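Long-range contact in CRISPR-associated protein, Cse1 family (Acidimicrobium ferrooxidans, PDB 4H3T), which probably serves as the large Cse1 subunit of a type I-E CRISPR Cascade complex, which takes part in defence against invading DNA: residues Cys255-Trp260 against Arg295-His300. The protein carries 1 engineered substitution. Numbering follows the deposited sequence.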
ATOM      1  N   CYS A 255       5.516 -16.127   7.573  1.00 39.02           N
ATOM      2  CA  CYS A 255       6.148 -16.788   6.409  1.00 40.38           C
ATOM      3  C   CYS A 255       5.112 -17.448   5.542  1.00 42.69           C
ATOM      4  O   CYS A 255       5.260 -17.419   4.326  1.00 42.71           O
ATOM      5  CB  CYS A 255       7.212 -17.787   6.793  1.00 42.43           C
ATOM      6  SG  CYS A 255       8.614 -17.063   7.685  1.00 48.79           S
ATOM      7  N   ASP A 256       4.095 -18.073   6.173  1.00 40.29           N
ATOM      8  CA  ASP A 256       2.977 -18.727   5.488  1.00 39.15           C
ATOM      9  C   ASP A 256       2.130 -17.621   4.769  1.00 40.14           C
ATOM     10  O   ASP A 256       1.953 -17.656   3.555  1.00 39.69           O
ATOM     11  CB  ASP A 256       2.170 -19.512   6.547  1.00 41.17           C
ATOM     12  CG  ASP A 256       1.030 -20.339   6.054  1.00 47.86           C
ATOM     13  OD1 ASP A 256       1.014 -20.676   4.836  1.00 46.04           O
ATOM     14  OD2 ASP A 256       0.130 -20.654   6.879  1.00 48.16           O
ATOM     15  N   LEU A 257       1.750 -16.571   5.494  1.00 39.37           N
ATOM     16  CA  LEU A 257       0.899 -15.528   4.946  1.00 40.01           C
ATOM     17  C   LEU A 257       1.561 -14.736   3.846  1.00 41.96           C
ATOM     18  O   LEU A 257       0.941 -14.497   2.810  1.00 39.29           O
ATOM     19  CB  LEU A 257       0.421 -14.583   6.018  1.00 39.55           C
ATOM     20  CG  LEU A 257      -0.547 -13.441   5.578  1.00 39.95           C
ATOM     21  CD1 LEU A 257      -1.794 -13.985   4.835  1.00 41.40           C
ATOM     22  CD2 LEU A 257      -0.925 -12.638   6.812  1.00 39.42           C
ATOM     23  N   PHE A 258       2.800 -14.340   4.070  1.00 38.74           N
ATOM     24  CA  PHE A 258       3.562 -13.605   3.088  1.00 37.52           C
ATOM     25  C   PHE A 258       3.821 -14.370   1.742  1.00 42.49           C
ATOM     26  O   PHE A 258       4.214 -13.732   0.798  1.00 39.80           O
ATOM     27  CB  PHE A 258       4.882 -13.157   3.660  1.00 37.09           C
ATOM     28  CG  PHE A 258       4.869 -12.074   4.724  1.00 37.13           C
ATOM     29  CD1 PHE A 258       3.677 -11.537   5.195  1.00 37.70           C
ATOM     30  CD2 PHE A 258       6.045 -11.603   5.249  1.00 39.84           C
ATOM     31  CE1 PHE A 258       3.681 -10.558   6.220  1.00 40.36           C
ATOM     32  CE2 PHE A 258       6.059 -10.681   6.300  1.00 42.04           C
ATOM     33  CZ  PHE A 258       4.882 -10.063   6.683  1.00 41.69           C
ATOM     34  N   THR A 259       3.628 -15.705   1.682  1.00 41.38           N
ATOM     35  CA  THR A 259       3.825 -16.494   0.486  1.00 39.21           C
ATOM     36  C   THR A 259       2.551 -17.242   0.113  1.00 41.86           C
ATOM     37  O   THR A 259       2.608 -18.265  -0.556  1.00 37.77           O
ATOM     38  CB  THR A 259       4.974 -17.456   0.749  1.00 37.67           C
ATOM     39  OG1 THR A 259       4.646 -18.363   1.824  1.00 40.24           O
ATOM     40  CG2 THR A 259       6.261 -16.731   1.054  1.00 36.50           C
ATOM     41  N   TRP A 260       1.399 -16.712   0.519  1.00 37.91           N
ATOM     42  CA  TRP A 260       0.127 -17.403   0.395  1.00 36.17           C
ATOM     43  C   TRP A 260      -0.202 -17.773  -1.033  1.00 39.22           C
ATOM     44  O   TRP A 260      -0.183 -16.911  -1.909  1.00 37.95           O
ATOM     45  CB  TRP A 260      -1.003 -16.499   0.963  1.00 35.84           C
ATOM     46  CG  TRP A 260      -2.266 -17.221   1.260  1.00 37.16           C
ATOM     47  CD1 TRP A 260      -3.427 -17.176   0.552  1.00 39.40           C
ATOM     48  CD2 TRP A 260      -2.516 -18.044   2.399  1.00 38.36           C
ATOM     49  NE1 TRP A 260      -4.398 -17.901   1.197  1.00 41.66           N
ATOM     50  CE2 TRP A 260      -3.867 -18.443   2.339  1.00 43.53           C
ATOM     51  CE3 TRP A 260      -1.766 -18.400   3.520  1.00 41.63           C
ATOM     52  CZ2 TRP A 260      -4.479 -19.153   3.372  1.00 45.10           C
ATOM     53  CZ3 TRP A 260      -2.379 -19.096   4.544  1.00 43.88           C
ATOM     54  CH2 TRP A 260      -3.711 -19.494   4.448  1.00 44.38           C
ATOM     55  N   ARG A 295      -5.700 -10.895  11.189  1.00 43.25           N
ATOM     56  CA  ARG A 295      -5.560  -9.754  12.074  1.00 43.61           C
ATOM     57  C   ARG A 295      -4.500 -10.041  13.163  1.00 49.99           C
ATOM     58  O   ARG A 295      -3.688  -9.166  13.479  1.00 48.39           O
ATOM     59  CB  ARG A 295      -6.934  -9.368  12.630  1.00 41.83           C
ATOM     60  CG  ARG A 295      -6.876  -8.457  13.790  1.00 48.76           C
ATOM     61  CD  ARG A 295      -8.217  -7.814  14.050  1.00 55.21           C
ATOM     62  NE  ARG A 295      -8.143  -7.046  15.279  1.00 59.17           N
ATOM     63  CZ  ARG A 295      -8.244  -7.524  16.520  1.00 67.61           C
ATOM     64  NH1 ARG A 295      -8.441  -8.823  16.733  1.00 56.51           N
ATOM     65  NH2 ARG A 295      -8.173  -6.707  17.550  1.00 57.08           N
ATOM     66  N   ASP A 296      -4.437 -11.262  13.643  1.00 47.71           N
ATOM     67  CA  ASP A 296      -3.421 -11.637  14.636  1.00 48.22           C
ATOM     68  C   ASP A 296      -2.035 -11.765  14.037  1.00 50.43           C
ATOM     69  O   ASP A 296      -1.054 -11.623  14.748  1.00 52.47           O
ATOM     70  CB  ASP A 296      -3.782 -12.976  15.292  1.00 51.92           C
ATOM     71  CG  ASP A 296      -5.047 -12.937  16.179  1.00 67.11           C
ATOM     72  OD1 ASP A 296      -5.417 -11.825  16.663  1.00 66.21           O
ATOM     73  OD2 ASP A 296      -5.675 -14.007  16.362  1.00 73.47           O
ATOM     74  N   VAL A 297      -1.935 -12.122  12.770  1.00 46.09           N
ATOM     75  CA  VAL A 297      -0.661 -12.438  12.153  1.00 43.75           C
ATOM     76  C   VAL A 297       0.081 -11.253  11.526  1.00 45.70           C
ATOM     77  O   VAL A 297       1.302 -11.162  11.638  1.00 43.40           O
ATOM     78  CB  VAL A 297      -0.910 -13.527  11.066  1.00 46.24           C
ATOM     79  CG1 VAL A 297       0.345 -13.832  10.252  1.00 45.99           C
ATOM     80  CG2 VAL A 297      -1.466 -14.813  11.694  1.00 48.24           C
ATOM     81  N   ASP A 298      -0.634 -10.437  10.779  1.00 39.83           N
ATOM     82  CA  ASP A 298      -0.052  -9.546   9.774  1.00 38.80           C
ATOM     83  C   ASP A 298       0.334  -8.165  10.297  1.00 42.82           C
ATOM     84  O   ASP A 298      -0.534  -7.395  10.706  1.00 43.02           O
ATOM     85  CB  ASP A 298      -1.050  -9.430   8.636  1.00 38.01           C
ATOM     86  CG  ASP A 298      -0.528  -8.881   7.303  1.00 43.40           C
ATOM     87  OD1 ASP A 298       0.516  -8.188   7.298  1.00 39.29           O
ATOM     88  OD2 ASP A 298      -1.178  -9.116   6.288  1.00 41.14           O
ATOM     89  N   PRO A 299       1.631  -7.827  10.197  1.00 40.09           N
ATOM     90  CA  PRO A 299       2.087  -6.532  10.682  1.00 39.17           C
ATOM     91  C   PRO A 299       1.850  -5.358   9.737  1.00 39.05           C
ATOM     92  O   PRO A 299       2.214  -4.233  10.099  1.00 40.18           O
ATOM     93  CB  PRO A 299       3.608  -6.768  10.830  1.00 42.51           C
ATOM     94  CG  PRO A 299       3.935  -7.672   9.694  1.00 43.27           C
ATOM     95  CD  PRO A 299       2.769  -8.610   9.615  1.00 41.64           C
ATOM     96  N   HIS A 300       1.427  -5.593   8.506  1.00 39.61           N
ATOM     97  CA  HIS A 300       1.333  -4.526   7.483  1.00 38.67           C
ATOM     98  C   HIS A 300      -0.089  -3.936   7.292  1.00 41.52           C
ATOM     99  O   HIS A 300      -0.352  -3.291   6.272  1.00 40.93           O
ATOM    100  CB  HIS A 300       1.811  -5.050   6.129  1.00 37.69           C
ATOM    101  CG  HIS A 300       3.279  -5.375   6.120  1.00 40.82           C
ATOM    102  ND1 HIS A 300       3.760  -6.565   5.588  1.00 44.08           N
ATOM    103  CD2 HIS A 300       4.310  -4.642   6.570  1.00 41.26           C
ATOM    104  CE1 HIS A 300       5.079  -6.520   5.777  1.00 44.45           C
ATOM    105  NE2 HIS A 300       5.446  -5.347   6.325  1.00 43.35           N
TER
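An Asx turn at Asp298, just past the end of helix 291-297, sets the Asp298 side chain against Leu257 and Phe258 of the segment 255-260, and the Pro299 and His300 rings against Phe258, within the buried interior of the Cse1 fold. Asp298 carries CG anti to the backbone N (chi1 -163°), and its side chain crosses that of Leu257 at about a right angle. From the root outward, Asp298 CB lies 3.7 Å from Leu257 CD2, CG stays against the same methyl, and Asp298 OD2 meets that methyl at 3.6 Å. The other branch, Asp298 OD1, turns to the edge of the Phe258 ring and accepts the backbone N-H of His300 (His300 N to Asp298 OD1 3.0 Å), a nearly straight bond that arrives from above the carboxylate plane. Beyond the two segments, OD1 pairs with Arg58 in a salt bridge and OD2 is hydrogen-bonded to Tyr196, so the buried charge is probably well compensated. An alanine here removes the carboxylate that holds the His300 N-H, Arg58 and Tyr196, and would probably loosen the turn. Leu257 CD2 also packs on Val297 CG1 (3.9 Å). Phe258 reaches Pro299 tip to tip, with Pro299 CD at the ring edge 3.9 Å from Phe258 CZ. The rings of Phe258 and His300 lie near parallel, planes at 20°, but are slid apart, their centroids separated by 5.4 Å. His300 is hydrogen-bonded to Arg58 through ND1 and to Asn217 through NE2, which should fix its ring rotation; Pro299 CG sits over one face of this imidazole, while Phe258 CZ approaches His300 CE1 obliquely at 3.7 Å.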